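Local coordinates for protein anti-H(O) lectin 1 (Ulex europaeus, PDB 1FX5) that binds L-fucose and recognises the O(H) blood group as a calcium- and manganese-containing homodimeric legume lectin, at residues A[69-74]-A[230-235]; A[91-96]-A[210-215]. One frame throughout, in Å; residues are numbered along the deposited sequence.

Contact 1 of 2, residues A[69-74]-A[230-235]; sequences ITSFSF and NWYFTS
Trp-231 turns the NE1 edge of its indole to Thr-70 of the neighbouring antiparallel strand, and NE1 donates to Thr-70 OG1 at 3.0 Å. The hydroxyl sits close to the indole plane, but the bond is bent, 138° at the hydrogen. Thr-70 OG1 stands anti to its backbone N (chi1 -167°), which turns it to the partner strand, where it donates in turn to Tyr-232 O at 2.9 Å. This relay satisfies both the indole N-H and the buried hydroxyl. Tyr-232 O is gripped twice, since Ser-71 N also donates to it at 3.0 Å; the hydroxyl approaches tilted 28° from the carbonyl plane. Phe-233, on the same face, brings CD1 to Thr-70 CB (3.8 Å) and turns a ring edge to OG1. Farther along, Phe-72 CB lies 4.3 Å from Trp-231 CD1, and Phe-214 of the strand 209-219 packs against both the Phe-72 and the Trp-231 rings. The other face is more polar and partly exposed. There Ser-71 OG rests beside CB and CD2 of Tyr-232, and Ile-69 CG2 comes within 4.2 Å of Tyr-232 CE2. Asn-230 OD1 takes a weak bond from Ser-73 N and one from a water that also bonds Ser-73 OG, a hydroxyl with a further weak partner in Asn-169. Paired backbone bonds join Ile-69 with Thr-234 and Ser-71 with Tyr-232, the Tyr-232 N to Ser-71 O bond measuring 2.9 Å. This strand order, 168-175, 64-78, 224-236, 3-8, all antiparallel, is that of the flat back sheet of the legume lectin jelly-roll sandwich; here its inward face carries Phe-72, Trp-231 and Phe-233.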
ATOM      1  N   ILE A  69      -2.857 -14.833   2.089  1.00 16.37           N
ATOM      2  CA  ILE A  69      -4.232 -15.267   2.194  1.00 20.02           C
ATOM      3  C   ILE A  69      -5.076 -14.069   1.812  1.00 19.72           C
ATOM      4  O   ILE A  69      -4.731 -12.942   2.140  1.00 16.81           O
ATOM      5  CB  ILE A  69      -4.598 -15.726   3.609  1.00 23.39           C
ATOM      6  CG1 ILE A  69      -6.040 -16.207   3.648  1.00 24.29           C
ATOM      7  CG2 ILE A  69      -4.498 -14.582   4.567  1.00 23.52           C
ATOM      8  CD1 ILE A  69      -6.468 -16.655   5.019  1.00 30.79           C
ATOM      9  N   THR A  70      -6.134 -14.301   1.045  1.00 18.72           N
ATOM     10  CA  THR A  70      -7.024 -13.228   0.621  1.00 17.51           C
ATOM     11  C   THR A  70      -8.458 -13.779   0.640  1.00 18.87           C
ATOM     12  O   THR A  70      -8.679 -14.994   0.459  1.00 16.96           O
ATOM     13  CB  THR A  70      -6.660 -12.713  -0.803  1.00 18.17           C
ATOM     14  OG1 THR A  70      -7.329 -11.477  -1.069  1.00 17.45           O
ATOM     15  CG2 THR A  70      -7.063 -13.712  -1.879  1.00 17.70           C
ATOM     16  N   SER A  71      -9.419 -12.911   0.934  1.00 17.18           N
ATOM     17  CA  SER A  71     -10.814 -13.319   0.964  1.00 19.10           C
ATOM     18  C   SER A  71     -11.668 -12.145   0.485  1.00 18.38           C
ATOM     19  O   SER A  71     -11.317 -10.973   0.707  1.00 16.41           O
ATOM     20  CB  SER A  71     -11.233 -13.771   2.375  1.00 19.35           C
ATOM     21  OG  SER A  71     -11.027 -12.742   3.315  1.00 23.29           O
ATOM     22  N   PHE A  72     -12.759 -12.464  -0.207  1.00 17.09           N
ATOM     23  CA  PHE A  72     -13.681 -11.464  -0.737  1.00 16.33           C
ATOM     24  C   PHE A  72     -15.024 -12.108  -1.090  1.00 17.43           C
ATOM     25  O   PHE A  72     -15.127 -13.336  -1.255  1.00 17.15           O
ATOM     26  CB  PHE A  72     -13.081 -10.768  -1.981  1.00 14.63           C
ATOM     27  CG  PHE A  72     -12.767 -11.707  -3.121  1.00 15.79           C
ATOM     28  CD1 PHE A  72     -13.722 -11.991  -4.090  1.00 16.54           C
ATOM     29  CD2 PHE A  72     -11.527 -12.328  -3.207  1.00 15.64           C
ATOM     30  CE1 PHE A  72     -13.452 -12.881  -5.128  1.00 17.48           C
ATOM     31  CE2 PHE A  72     -11.244 -13.224  -4.246  1.00 20.78           C
ATOM     32  CZ  PHE A  72     -12.205 -13.506  -5.207  1.00 18.20           C
ATOM     33  N   SER A  73     -16.060 -11.282  -1.164  1.00 18.50           N
ATOM     34  CA  SER A  73     -17.407 -11.732  -1.511  1.00 17.58           C
ATOM     35  C   SER A  73     -17.767 -11.073  -2.845  1.00 18.49           C
ATOM     36  O   SER A  73     -17.446  -9.896  -3.069  1.00 18.82           O
ATOM     37  CB  SER A  73     -18.407 -11.297  -0.436  1.00 19.24           C
ATOM     38  OG  SER A  73     -18.116 -11.938   0.797  1.00 23.77           O
ATOM     39  N   PHE A  74     -18.447 -11.804  -3.721  1.00 16.04           N
ATOM     40  CA  PHE A  74     -18.818 -11.233  -5.008  1.00 16.68           C
ATOM     41  C   PHE A  74     -20.213 -11.747  -5.455  1.00 19.52           C
ATOM     42  O   PHE A  74     -20.798 -12.650  -4.828  1.00 19.60           O
ATOM     43  CB  PHE A  74     -17.730 -11.588  -6.056  1.00 12.03           C
ATOM     44  CG  PHE A  74     -17.864 -12.984  -6.647  1.00 14.35           C
ATOM     45  CD1 PHE A  74     -18.606 -13.204  -7.795  1.00 15.67           C
ATOM     46  CD2 PHE A  74     -17.249 -14.065  -6.051  1.00 15.95           C
ATOM     47  CE1 PHE A  74     -18.742 -14.478  -8.339  1.00 16.55           C
ATOM     48  CE2 PHE A  74     -17.372 -15.345  -6.584  1.00 18.82           C
ATOM     49  CZ  PHE A  74     -18.125 -15.553  -7.734  1.00 17.96           C
ATOM     50  N   ASN A 230     -16.315  -6.677  -0.772  1.00 22.30           N
ATOM     51  CA  ASN A 230     -15.287  -6.341   0.205  1.00 21.98           C
ATOM     52  C   ASN A 230     -14.044  -7.108  -0.170  1.00 21.37           C
ATOM     53  O   ASN A 230     -14.092  -7.992  -1.041  1.00 20.49           O
ATOM     54  CB  ASN A 230     -15.722  -6.706   1.624  1.00 23.46           C
ATOM     55  CG  ASN A 230     -16.350  -8.080   1.704  1.00 26.83           C
ATOM     56  OD1 ASN A 230     -15.764  -9.081   1.294  1.00 28.65           O
ATOM     57  ND2 ASN A 230     -17.575  -8.128   2.206  1.00 31.96           N
ATOM     58  N   TRP A 231     -12.961  -6.844   0.545  1.00 18.93           N
ATOM     59  CA  TRP A 231     -11.716  -7.511   0.243  1.00 18.56           C
ATOM     60  C   TRP A 231     -10.733  -7.398   1.388  1.00 18.56           C
ATOM     61  O   TRP A 231     -10.518  -6.304   1.917  1.00 20.38           O
ATOM     62  CB  TRP A 231     -11.125  -6.825  -0.996  1.00 19.65           C
ATOM     63  CG  TRP A 231      -9.872  -7.407  -1.574  1.00 19.03           C
ATOM     64  CD1 TRP A 231      -9.407  -8.695  -1.439  1.00 17.84           C
ATOM     65  CD2 TRP A 231      -8.962  -6.738  -2.457  1.00 18.43           C
ATOM     66  NE1 TRP A 231      -8.267  -8.862  -2.194  1.00 17.89           N
ATOM     67  CE2 TRP A 231      -7.974  -7.681  -2.830  1.00 19.34           C
ATOM     68  CE3 TRP A 231      -8.893  -5.437  -2.977  1.00 17.00           C
ATOM     69  CZ2 TRP A 231      -6.927  -7.361  -3.706  1.00 18.02           C
ATOM     70  CZ3 TRP A 231      -7.854  -5.119  -3.847  1.00 12.58           C
ATOM     71  CH2 TRP A 231      -6.885  -6.080  -4.202  1.00 14.81           C
ATOM     72  N   TYR A 232     -10.124  -8.523   1.740  1.00 16.32           N
ATOM     73  CA  TYR A 232      -9.139  -8.588   2.806  1.00 17.79           C
ATOM     74  C   TYR A 232      -7.918  -9.299   2.209  1.00 19.80           C
ATOM     75  O   TYR A 232      -8.086 -10.312   1.503  1.00 16.46           O
ATOM     76  CB  TYR A 232      -9.694  -9.371   3.997  1.00 19.60           C
ATOM     77  CG  TYR A 232      -8.625  -9.806   4.967  1.00 28.88           C
ATOM     78  CD1 TYR A 232      -8.138  -8.935   5.938  1.00 32.71           C
ATOM     79  CD2 TYR A 232      -8.090 -11.096   4.907  1.00 34.33           C
ATOM     80  CE1 TYR A 232      -7.153  -9.335   6.832  1.00 36.49           C
ATOM     81  CE2 TYR A 232      -7.096 -11.515   5.794  1.00 37.39           C
ATOM     82  CZ  TYR A 232      -6.631 -10.630   6.755  1.00 40.19           C
ATOM     83  OH  TYR A 232      -5.652 -11.040   7.647  1.00 43.32           O
ATOM     84  N   PHE A 233      -6.710  -8.799   2.510  1.00 16.52           N
ATOM     85  CA  PHE A 233      -5.475  -9.390   1.994  1.00 18.09           C
ATOM     86  C   PHE A 233      -4.320  -9.242   2.959  1.00 22.02           C
ATOM     87  O   PHE A 233      -4.117  -8.166   3.529  1.00 21.73           O
ATOM     88  CB  PHE A 233      -5.068  -8.694   0.687  1.00 18.60           C
ATOM     89  CG  PHE A 233      -3.773  -9.197   0.099  1.00 19.42           C
ATOM     90  CD1 PHE A 233      -3.772 -10.237  -0.822  1.00 19.93           C
ATOM     91  CD2 PHE A 233      -2.549  -8.633   0.471  1.00 22.25           C
ATOM     92  CE1 PHE A 233      -2.569 -10.720  -1.370  1.00 18.31           C
ATOM     93  CE2 PHE A 233      -1.344  -9.104  -0.068  1.00 19.64           C
ATOM     94  CZ  PHE A 233      -1.358 -10.155  -0.992  1.00 18.14           C
ATOM     95  N   THR A 234      -3.516 -10.294   3.086  1.00 20.74           N
ATOM     96  CA  THR A 234      -2.370 -10.265   3.968  1.00 21.89           C
ATOM     97  C   THR A 234      -1.254 -11.191   3.471  1.00 23.38           C
ATOM     98  O   THR A 234      -1.522 -12.332   3.037  1.00 21.53           O
ATOM     99  CB  THR A 234      -2.770 -10.601   5.435  1.00 24.54           C
ATOM    100  OG1 THR A 234      -1.600 -10.755   6.240  1.00 27.23           O
ATOM    101  CG2 THR A 234      -3.498 -11.885   5.498  1.00 27.92           C
ATOM    102  N   SER A 235      -0.025 -10.666   3.421  1.00 22.81           N
ATOM    103  CA  SER A 235       1.133 -11.450   2.982  1.00 24.73           C
ATOM    104  C   SER A 235       2.231 -11.255   4.001  1.00 27.40           C
ATOM    105  O   SER A 235       2.350 -10.175   4.627  1.00 23.98           O
ATOM    106  CB  SER A 235       1.642 -11.055   1.601  1.00 26.54           C
ATOM    107  OG  SER A 235       2.056  -9.705   1.576  1.00 31.90           O
TER
HETATM  108  O   HOH W   1     -15.698 -11.975   2.831  1.00 43.40           O

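Contact 2 of 2, residues A[91-96]-A[210-215]; sequences FFLAPP and VSVGFS
Phe-91 to Ala-94 pairs antiparallel with Ser-211 to Phe-214 in the curved front sheet of the legume lectin sandwich, the short strand axes 4.9 Å apart at closest and turned 142° from one another, a marked twist. Strand 88-94 is flanked beyond by 122-127, and 209-219 by 44-59. Phe-92 N to Gly-213 O (3.1 Å) and Ser-211 N to Ala-94 O (3.0 Å) are the firm backbone bonds; their return bonds are weak. On one face Phe-91 points its ring edge at the face of Phe-214 in a T-shaped stack, centroids 5.8 Å apart and planes at 75°. With CG anti to the backbone N (chi1 172°), the Phe-91 ring also runs beside Val-212, CZ meeting CB at 4.1 Å. Leu-93 CD2 continues this apolar row, touching Val-210 CG2 at 3.9 Å and Val-212 CG1. On the other face Phe-92 leans across the partner strand: CD1 meets Gly-213 O, and CE1 reaches Phe-214 C at 3.6 Å, over a glycine that has no side chain to obstruct it. A water above one face of this ring donates to Phe-92 O and bonds Ser-211 OG, which is also hydrogen-bonded to Arg-50. Pro-96 packs on Ser-211 CB. The Phe-91 face is thus apolar and packs on Trp-231 and Phe-233, whereas the Phe-92 face mixes apolar contacts with a buried hydroxyl satisfied by Arg-50 and water.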
ATOM      1  N   PHE A  91      -8.894 -13.458  -9.883  1.00 16.42           N
ATOM      2  CA  PHE A  91      -8.077 -12.869  -8.807  1.00 16.22           C
ATOM      3  C   PHE A  91      -6.694 -13.196  -9.436  1.00 14.66           C
ATOM      4  O   PHE A  91      -6.441 -14.358  -9.805  1.00 13.29           O
ATOM      5  CB  PHE A  91      -8.193 -13.512  -7.432  1.00 15.41           C
ATOM      6  CG  PHE A  91      -7.168 -12.968  -6.452  1.00 17.85           C
ATOM      7  CD1 PHE A  91      -5.964 -13.632  -6.241  1.00 17.78           C
ATOM      8  CD2 PHE A  91      -7.353 -11.730  -5.842  1.00 18.92           C
ATOM      9  CE1 PHE A  91      -4.954 -13.074  -5.454  1.00 18.22           C
ATOM     10  CE2 PHE A  91      -6.351 -11.171  -5.058  1.00 19.00           C
ATOM     11  CZ  PHE A  91      -5.145 -11.848  -4.868  1.00 17.18           C
ATOM     12  N   PHE A  92      -5.799 -12.217  -9.567  1.00 14.15           N
ATOM     13  CA  PHE A  92      -4.504 -12.505 -10.181  1.00 15.49           C
ATOM     14  C   PHE A  92      -3.271 -11.772  -9.673  1.00 16.48           C
ATOM     15  O   PHE A  92      -3.376 -10.754  -8.979  1.00 18.03           O
ATOM     16  CB  PHE A  92      -4.616 -12.284 -11.706  1.00 15.45           C
ATOM     17  CG  PHE A  92      -4.705 -10.818 -12.116  1.00 16.99           C
ATOM     18  CD1 PHE A  92      -5.840 -10.063 -11.849  1.00 17.94           C
ATOM     19  CD2 PHE A  92      -3.639 -10.192 -12.744  1.00 18.25           C
ATOM     20  CE1 PHE A  92      -5.914  -8.704 -12.188  1.00 19.52           C
ATOM     21  CE2 PHE A  92      -3.697  -8.830 -13.095  1.00 21.43           C
ATOM     22  CZ  PHE A  92      -4.840  -8.088 -12.809  1.00 21.17           C
ATOM     23  N   LEU A  93      -2.102 -12.341  -9.968  1.00 16.77           N
ATOM     24  CA  LEU A  93      -0.809 -11.758  -9.574  1.00 18.25           C
ATOM     25  C   LEU A  93      -0.069 -11.593 -10.906  1.00 17.93           C
ATOM     26  O   LEU A  93      -0.019 -12.543 -11.700  1.00 15.26           O
ATOM     27  CB  LEU A  93      -0.031 -12.687  -8.624  1.00 17.70           C
ATOM     28  CG  LEU A  93      -0.664 -12.883  -7.236  1.00 22.06           C
ATOM     29  CD1 LEU A  93      -1.384 -14.185  -7.226  1.00 24.43           C
ATOM     30  CD2 LEU A  93       0.353 -12.928  -6.152  1.00 22.56           C
ATOM     31  N   ALA A  94       0.430 -10.388 -11.186  1.00 16.18           N
ATOM     32  CA  ALA A  94       1.159 -10.124 -12.445  1.00 17.76           C
ATOM     33  C   ALA A  94       2.143  -8.953 -12.309  1.00 17.86           C
ATOM     34  O   ALA A  94       2.208  -8.325 -11.260  1.00 19.80           O
ATOM     35  CB  ALA A  94       0.169  -9.810 -13.558  1.00 17.16           C
ATOM     36  N   PRO A  95       2.988  -8.708 -13.325  1.00 18.51           N
ATOM     37  CA  PRO A  95       3.920  -7.573 -13.209  1.00 17.35           C
ATOM     38  C   PRO A  95       3.060  -6.329 -12.927  1.00 18.90           C
ATOM     39  O   PRO A  95       2.037  -6.142 -13.569  1.00 16.34           O
ATOM     40  CB  PRO A  95       4.565  -7.532 -14.591  1.00 16.10           C
ATOM     41  CG  PRO A  95       4.641  -9.014 -14.945  1.00 19.15           C
ATOM     42  CD  PRO A  95       3.238  -9.484 -14.556  1.00 17.39           C
ATOM     43  N   PRO A  96       3.480  -5.450 -11.990  1.00 23.27           N
ATOM     44  CA  PRO A  96       2.704  -4.241 -11.638  1.00 23.53           C
ATOM     45  C   PRO A  96       2.369  -3.257 -12.739  1.00 25.29           C
ATOM     46  O   PRO A  96       1.375  -2.533 -12.664  1.00 25.41           O
ATOM     47  CB  PRO A  96       3.514  -3.606 -10.505  1.00 22.78           C
ATOM     48  CG  PRO A  96       4.914  -4.086 -10.755  1.00 23.83           C
ATOM     49  CD  PRO A  96       4.755  -5.509 -11.242  1.00 21.48           C
ATOM     50  N   VAL A 210       5.041  -7.967  -7.472  1.00 19.65           N
ATOM     51  CA  VAL A 210       3.842  -8.114  -8.312  1.00 20.06           C
ATOM     52  C   VAL A 210       2.674  -7.305  -7.765  1.00 21.13           C
ATOM     53  O   VAL A 210       2.687  -6.899  -6.604  1.00 23.57           O
ATOM     54  CB  VAL A 210       3.345  -9.610  -8.390  1.00 19.72           C
ATOM     55  CG1 VAL A 210       4.400 -10.508  -9.004  1.00 18.45           C
ATOM     56  CG2 VAL A 210       2.962 -10.126  -7.002  1.00 17.69           C
ATOM     57  N   SER A 211       1.674  -7.051  -8.601  1.00 21.03           N
ATOM     58  CA  SER A 211       0.491  -6.304  -8.157  1.00 18.43           C
ATOM     59  C   SER A 211      -0.586  -7.377  -7.918  1.00 16.67           C
ATOM     60  O   SER A 211      -0.445  -8.488  -8.425  1.00 15.63           O
ATOM     61  CB  SER A 211       0.015  -5.363  -9.265  1.00 20.10           C
ATOM     62  OG  SER A 211      -0.386  -6.085 -10.414  1.00 21.02           O
ATOM     63  N   VAL A 212      -1.565  -7.118  -7.054  1.00 14.66           N
ATOM     64  CA  VAL A 212      -2.636  -8.095  -6.802  1.00 16.64           C
ATOM     65  C   VAL A 212      -3.928  -7.346  -7.160  1.00 18.47           C
ATOM     66  O   VAL A 212      -4.024  -6.130  -6.907  1.00 14.88           O
ATOM     67  CB  VAL A 212      -2.721  -8.589  -5.340  1.00 18.39           C
ATOM     68  CG1 VAL A 212      -1.458  -9.348  -4.961  1.00 19.34           C
ATOM     69  CG2 VAL A 212      -2.985  -7.432  -4.386  1.00 13.09           C
ATOM     70  N   GLY A 213      -4.901  -8.035  -7.761  1.00 14.93           N
ATOM     71  CA  GLY A 213      -6.144  -7.377  -8.131  1.00 12.48           C
ATOM     72  C   GLY A 213      -7.150  -8.318  -8.760  1.00 14.71           C
ATOM     73  O   GLY A 213      -6.996  -9.540  -8.676  1.00 16.92           O
ATOM     74  N   PHE A 214      -8.138  -7.756  -9.450  1.00 14.21           N
ATOM     75  CA  PHE A 214      -9.176  -8.539 -10.093  1.00 13.41           C
ATOM     76  C   PHE A 214      -9.420  -8.053 -11.522  1.00 14.81           C
ATOM     77  O   PHE A 214      -9.067  -6.925 -11.891  1.00 16.29           O
ATOM     78  CB  PHE A 214     -10.534  -8.361  -9.373  1.00 14.22           C
ATOM     79  CG  PHE A 214     -10.519  -8.591  -7.859  1.00 17.31           C
ATOM     80  CD1 PHE A 214     -10.296  -7.527  -6.981  1.00 17.11           C
ATOM     81  CD2 PHE A 214     -10.810  -9.844  -7.322  1.00 13.73           C
ATOM     82  CE1 PHE A 214     -10.366  -7.708  -5.599  1.00 16.97           C
ATOM     83  CE2 PHE A 214     -10.882 -10.025  -5.951  1.00 12.76           C
ATOM     84  CZ  PHE A 214     -10.658  -8.958  -5.089  1.00 15.26           C
ATOM     85  N   SER A 215     -10.091  -8.893 -12.297  1.00 12.77           N
ATOM     86  CA  SER A 215     -10.438  -8.586 -13.680  1.00 14.17           C
ATOM     87  C   SER A 215     -11.830  -9.207 -13.881  1.00 15.77           C
ATOM     88  O   SER A 215     -12.185 -10.201 -13.211  1.00 15.27           O
ATOM     89  CB  SER A 215      -9.402  -9.148 -14.685  1.00 13.24           C
ATOM     90  OG  SER A 215      -9.681 -10.477 -15.115  1.00 15.35           O
TER
HETATM   91  O   HOH W   2      -2.870  -7.902 -10.346  1.00 42.56           O

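In the fold
After strands 3-8 to 44-59 the chain enters strand 64-78, whose residues 69-74 meet 230-235 only near the C-terminal end, so contact 1 closes the longer loop. Within that loop lies contact 2, where strand 88-94, the next along the chain, is joined by strand 209-219 just before the chain reaches strand 224-236. The two closures are therefore nested, without crossing. Their centres are 13 Å apart and they face each other across the sandwich interior, where Val-212 CG1 meets Phe-233 CE1 at 4.0 Å. Contact 1 thus belongs to the back sheet and contact 2 to the front sheet, over which legume lectins carry their metal and sugar sites.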